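Local coordinates for NTF2 fold protein loop-helix-loop design NT-9 (Synthetic construct, PDB 6W90) that is a de novo designed loop-helix-loop variant of the NTF2 fold that holds a phospholipid in its pocket, at residues A[52-55]-A[56-60]. Sequence-based numbering, arbitrary orientation. Where two conformers were deposited one is given.
With 3PE (1,2-Distearoyl-sn-glycerophosphoethanolamine), chain B.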
ATOM      1  N   ARG A  52      -8.309  -5.172  11.981  1.00 28.31           N
ATOM      2  CA  ARG A  52      -8.007  -6.399  12.695  1.00 28.82           C
ATOM      3  C   ARG A  52      -6.737  -7.061  12.186  1.00 28.88           C
ATOM      4  O   ARG A  52      -6.094  -7.804  12.933  1.00 29.35           O
ATOM      5  CB  ARG A  52      -9.180  -7.373  12.572  1.00 29.13           C
ATOM      6  CG  ARG A  52     -10.428  -6.879  13.255  1.00 29.68           C
ATOM      7  CD  ARG A  52     -11.646  -7.698  12.890  1.00 29.72           C
ATOM      8  NE  ARG A  52     -12.095  -7.495  11.517  1.00 29.46           N
ATOM      9  CZ  ARG A  52     -13.174  -8.073  11.014  1.00 29.31           C
ATOM     10  NH1 ARG A  52     -13.880  -8.885  11.788  1.00 29.94           N
ATOM     11  NH2 ARG A  52     -13.529  -7.837   9.747  1.00 29.81           N
ATOM     12  N   ASN A  53      -6.380  -6.828  10.916  1.00 28.48           N
ATOM     13  CA  ASN A  53      -5.206  -7.420  10.292  1.00 28.76           C
ATOM     14  C   ASN A  53      -3.960  -6.554  10.317  1.00 28.42           C
ATOM     15  O   ASN A  53      -2.903  -7.034   9.912  1.00 28.59           O
ATOM     16  CB  ASN A  53      -5.463  -7.705   8.799  1.00 28.29           C
ATOM     17  CG  ASN A  53      -6.716  -8.516   8.553  1.00 28.43           C
ATOM     18  OD1 ASN A  53      -7.797  -7.978   8.470  1.00 28.21           O
ATOM     19  ND2 ASN A  53      -6.562  -9.817   8.416  1.00 28.87           N
ATOM     20  N   LEU A  54      -4.066  -5.279  10.677  1.00 28.15           N
ATOM     21  CA  LEU A  54      -3.023  -4.332  10.282  1.00 27.96           C
ATOM     22  C   LEU A  54      -1.682  -4.588  10.964  1.00 28.36           C
ATOM     23  O   LEU A  54      -0.632  -4.366  10.353  1.00 28.36           O
ATOM     24  CB  LEU A  54      -3.468  -2.896  10.560  1.00 27.71           C
ATOM     25  CG  LEU A  54      -4.240  -2.240   9.413  1.00 29.29           C
ATOM     26  CD1 LEU A  54      -4.645  -0.838   9.892  1.00 30.11           C
ATOM     27  CD2 LEU A  54      -3.432  -2.183   8.153  1.00 27.15           C
ATOM     28  N   ASP A  55      -1.661  -4.994  12.228  1.00 28.75           N
ATOM     29  CA  ASP A  55      -0.360  -5.123  12.881  1.00 29.16           C
ATOM     30  C   ASP A  55       0.495  -6.136  12.136  1.00 30.27           C
ATOM     31  O   ASP A  55       1.664  -5.880  11.818  1.00 29.57           O
ATOM     32  CB  ASP A  55      -0.520  -5.520  14.346  1.00 40.51           C
ATOM     33  CG  ASP A  55      -0.975  -4.364  15.227  1.00 54.83           C
ATOM     34  OD1 ASP A  55      -0.744  -3.186  14.856  1.00 56.10           O
ATOM     35  OD2 ASP A  55      -1.556  -4.646  16.303  1.00 61.91           O
ATOM     36  N   ARG A  56      -0.080  -7.287  11.815  0.70 29.61           N
ATOM     37  CA  ARG A  56       0.703  -8.326  11.165  0.70 29.99           C
ATOM     38  C   ARG A  56       0.857  -8.057   9.673  0.70 29.59           C
ATOM     39  O   ARG A  56       1.874  -8.433   9.079  0.70 29.85           O
ATOM     40  CB  ARG A  56       0.053  -9.685  11.407  0.70 30.44           C
ATOM     41  CG  ARG A  56       0.159 -10.210  12.839  0.70 31.88           C
ATOM     42  CD  ARG A  56      -0.433 -11.602  12.916  0.70 32.82           C
ATOM     43  NE  ARG A  56      -0.493 -12.137  14.275  0.70 35.54           N
ATOM     44  CZ  ARG A  56       0.495 -12.791  14.876  0.70 36.91           C
ATOM     45  NH1 ARG A  56       1.658 -12.980  14.258  0.70 37.35           N
ATOM     46  NH2 ARG A  56       0.306 -13.244  16.110  0.70 35.72           N
ATOM     47  N   PHE A  57      -0.122  -7.385   9.068  1.00 29.01           N
ATOM     48  CA  PHE A  57      -0.029  -7.029   7.653  1.00 28.63           C
ATOM     49  C   PHE A  57       1.095  -6.036   7.425  1.00 28.66           C
ATOM     50  O   PHE A  57       1.900  -6.191   6.498  1.00 28.68           O
ATOM     51  CB  PHE A  57      -1.383  -6.452   7.221  1.00 28.11           C
ATOM     52  CG  PHE A  57      -1.503  -6.109   5.764  1.00 29.70           C
ATOM     53  CD1 PHE A  57      -1.074  -4.882   5.279  1.00 36.87           C
ATOM     54  CD2 PHE A  57      -2.099  -6.986   4.891  1.00 29.42           C
ATOM     55  CE1 PHE A  57      -1.214  -4.556   3.946  1.00 39.56           C
ATOM     56  CE2 PHE A  57      -2.226  -6.662   3.546  1.00 33.07           C
ATOM     57  CZ  PHE A  57      -1.787  -5.451   3.086  1.00 36.58           C
ATOM     58  N   LEU A  58       1.192  -5.027   8.282  1.00 28.51           N
ATOM     59  CA  LEU A  58       2.267  -4.052   8.128  1.00 28.56           C
ATOM     60  C   LEU A  58       3.630  -4.678   8.420  1.00 30.32           C
ATOM     61  O   LEU A  58       4.595  -4.372   7.714  1.00 30.63           O
ATOM     62  CB  LEU A  58       1.962  -2.848   9.011  1.00 28.41           C
ATOM     63  CG  LEU A  58       0.698  -2.084   8.606  1.00 27.92           C
ATOM     64  CD1 LEU A  58       0.356  -1.107   9.726  1.00 27.92           C
ATOM     65  CD2 LEU A  58       0.916  -1.344   7.270  1.00 27.69           C
ATOM     66  N   ASP A  59       3.716  -5.620   9.369  1.00 29.57           N
ATOM     67  CA  ASP A  59       4.963  -6.350   9.577  1.00 32.05           C
ATOM     68  C   ASP A  59       5.379  -7.114   8.322  1.00 36.48           C
ATOM     69  O   ASP A  59       6.574  -7.227   8.013  1.00 39.44           O
ATOM     70  CB  ASP A  59       4.829  -7.346  10.724  1.00 33.62           C
ATOM     71  CG  ASP A  59       4.733  -6.693  12.081  1.00 47.86           C
ATOM     72  OD1 ASP A  59       5.074  -5.504  12.217  1.00 49.95           O
ATOM     73  OD2 ASP A  59       4.327  -7.397  13.029  1.00 52.83           O
ATOM     74  N   ALA A  60       4.403  -7.673   7.601  1.00 30.09           N
ATOM     75  CA  ALA A  60       4.717  -8.461   6.417  1.00 31.09           C
ATOM     76  C   ALA A  60       5.292  -7.572   5.323  1.00 34.67           C
ATOM     77  O   ALA A  60       6.251  -7.959   4.645  1.00 35.68           O
ATOM     78  CB  ALA A  60       3.473  -9.204   5.937  1.00 30.69           C
TER
HETATM   79  P   3PE B 201       2.879  -8.358 -10.846  1.00 33.40           P
HETATM   80  N   3PE B 201      -1.416  -7.900 -11.565  1.00 78.91           N
HETATM   81  O11 3PE B 201       2.888  -7.844  -9.281  1.00 44.36           O
HETATM   82  O12 3PE B 201       3.699  -7.424 -11.696  1.00 30.56           O
HETATM   83  O13 3PE B 201       1.323  -8.247 -11.418  1.00 43.90           O
HETATM   84  O14 3PE B 201       3.306  -9.818 -10.992  1.00 31.72           O
HETATM   85  C11 3PE B 201       0.791  -6.979 -11.704  1.00 61.76           C
HETATM   86  C12 3PE B 201      -0.540  -7.134 -12.429  1.00 72.87           C
HETATM   87  C1  3PE B 201       2.220  -8.640  -8.341  1.00 63.06           C
HETATM   88  C2  3PE B 201       2.482  -8.146  -6.910  1.00 71.51           C
HETATM   89  C3  3PE B 201       2.399  -6.618  -6.963  1.00 71.30           C
HETATM   90  O31 3PE B 201       2.279  -6.068  -5.685  1.00 67.92           O
HETATM   91  O32 3PE B 201       4.383  -6.744  -5.307  1.00 70.42           O
HETATM   92  C31 3PE B 201       3.404  -6.250  -4.873  1.00 65.63           C
HETATM   93  C32 3PE B 201       3.346  -5.805  -3.417  1.00 58.17           C
HETATM   94  C33 3PE B 201       4.723  -5.675  -2.768  1.00 51.56           C
HETATM   95  C34 3PE B 201       4.616  -4.517  -1.776  1.00 48.90           C
HETATM   96  C35 3PE B 201       5.742  -4.524  -0.750  1.00 50.96           C
HETATM   97  C36 3PE B 201       6.618  -3.286  -0.968  1.00 56.99           C
HETATM   98  C37 3PE B 201       5.976  -2.014  -0.399  1.00 62.12           C
HETATM   99  C38 3PE B 201       4.988  -1.349  -1.365  1.00 61.84           C
HETATM  100  C39 3PE B 201       4.969   0.180  -1.212  1.00 59.02           C
HETATM  101  C3A 3PE B 201       4.355   0.623   0.122  1.00 56.09           C
HETATM  102  C3B 3PE B 201       4.010   2.117   0.129  1.00 54.86           C
HETATM  103  C3C 3PE B 201       2.503   2.313  -0.056  1.00 54.50           C
HETATM  104  C3D 3PE B 201       2.080   3.750   0.255  1.00 55.47           C
HETATM  105  C3E 3PE B 201       0.612   3.936  -0.146  1.00 59.30           C
HETATM  106  C3F 3PE B 201       0.271   5.425  -0.286  1.00 68.83           C
HETATM  107  C3G 3PE B 201      -1.176   5.607  -0.762  1.00 75.69           C
HETATM  108  C3H 3PE B 201      -1.411   6.914  -1.533  1.00 79.83           C
HETATM  109  C3I 3PE B 201      -1.547   8.139  -0.624  1.00 79.67           C
HETATM  110  O21 3PE B 201       1.503  -8.683  -6.066  1.00 73.70           O
HETATM  111  O22 3PE B 201       2.991  -9.817  -4.775  1.00 72.47           O
HETATM  112  C21 3PE B 201       1.850  -9.586  -5.034  1.00 69.83           C
HETATM  113  C22 3PE B 201       0.706 -10.267  -4.256  1.00 59.07           C
HETATM  114  C23 3PE B 201       0.605  -9.803  -2.794  1.00 51.97           C
HETATM  115  C24 3PE B 201       0.016  -8.395  -2.652  1.00 45.45           C
HETATM  116  C25 3PE B 201       0.068  -7.883  -1.203  1.00 44.62           C
HETATM  117  C26 3PE B 201      -0.042  -6.357  -1.248  1.00 47.22           C
HETATM  118  C27 3PE B 201       0.187  -5.691   0.110  1.00 47.37           C
HETATM  119  C28 3PE B 201       0.167  -4.160  -0.025  1.00 46.08           C
HETATM  120  C29 3PE B 201      -1.232  -3.513  -0.023  1.00 48.42           C
HETATM  121  C2A 3PE B 201      -1.151  -1.983   0.153  1.00 47.53           C
HETATM  122  C2B 3PE B 201      -1.441  -1.512   1.578  1.00 44.68           C
HETATM  123  C2C 3PE B 201      -0.923  -0.087   1.805  1.00 43.81           C
HETATM  124  C2D 3PE B 201      -0.523   0.063   3.272  1.00 43.45           C
HETATM  125  C2E 3PE B 201      -0.184   1.501   3.642  1.00 43.78           C
HETATM  126  C2F 3PE B 201       1.273   1.817   3.316  1.00 45.98           C
HETATM  127  O   HOH W   1      -2.703  -8.090  12.893  1.00 25.27           O
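Phe57 sits one helical turn after Asn53, and its N donates to Asn53 O at 2.9 Å. Its CB rests 3.1 Å from that same Asn53 O. From CB the side chain leaves the turn, because CG stands anti to the backbone N (chi1 -176°), and the ring runs on toward the bound phospholipid. At the far end, CE1 lies 3.9 Å from lipid C2B, while CZ comes within 3.6 Å of lipid C27; lipid C29 sits at the ring edge, in its plane. The ring also meets Phe49, with the planes inclined to each other, and the Phe57 side chain touches Leu127 of helix 121-129.

One residue further on, Leu58 N bonds to Leu54 O at 2.8 Å. Leu58 CG lies beside that oxygen, 3.2 Å from Leu54 O, and the two leucine side chains cross at an angle, Leu54 CD2 standing 4.2 Å from Leu58 CG. Leu54 and Leu58 both pack against helix 24-35. Asp59 N reaches Asp55 O at 3.2 Å, and Lys28 joins the two residues from outside, pairing with the Asp59 carboxylate and donating to Asp55 O. The side chain of Asn53 is itself tied to Asp50 N and to Thr131. A water accepts the Arg56 N-H.

Successive i to i+4 bonds thus wind this part of amphipathic helix 54-64, whose inward aromatic ring lines the lipid pocket of this designed NTF2-like fold.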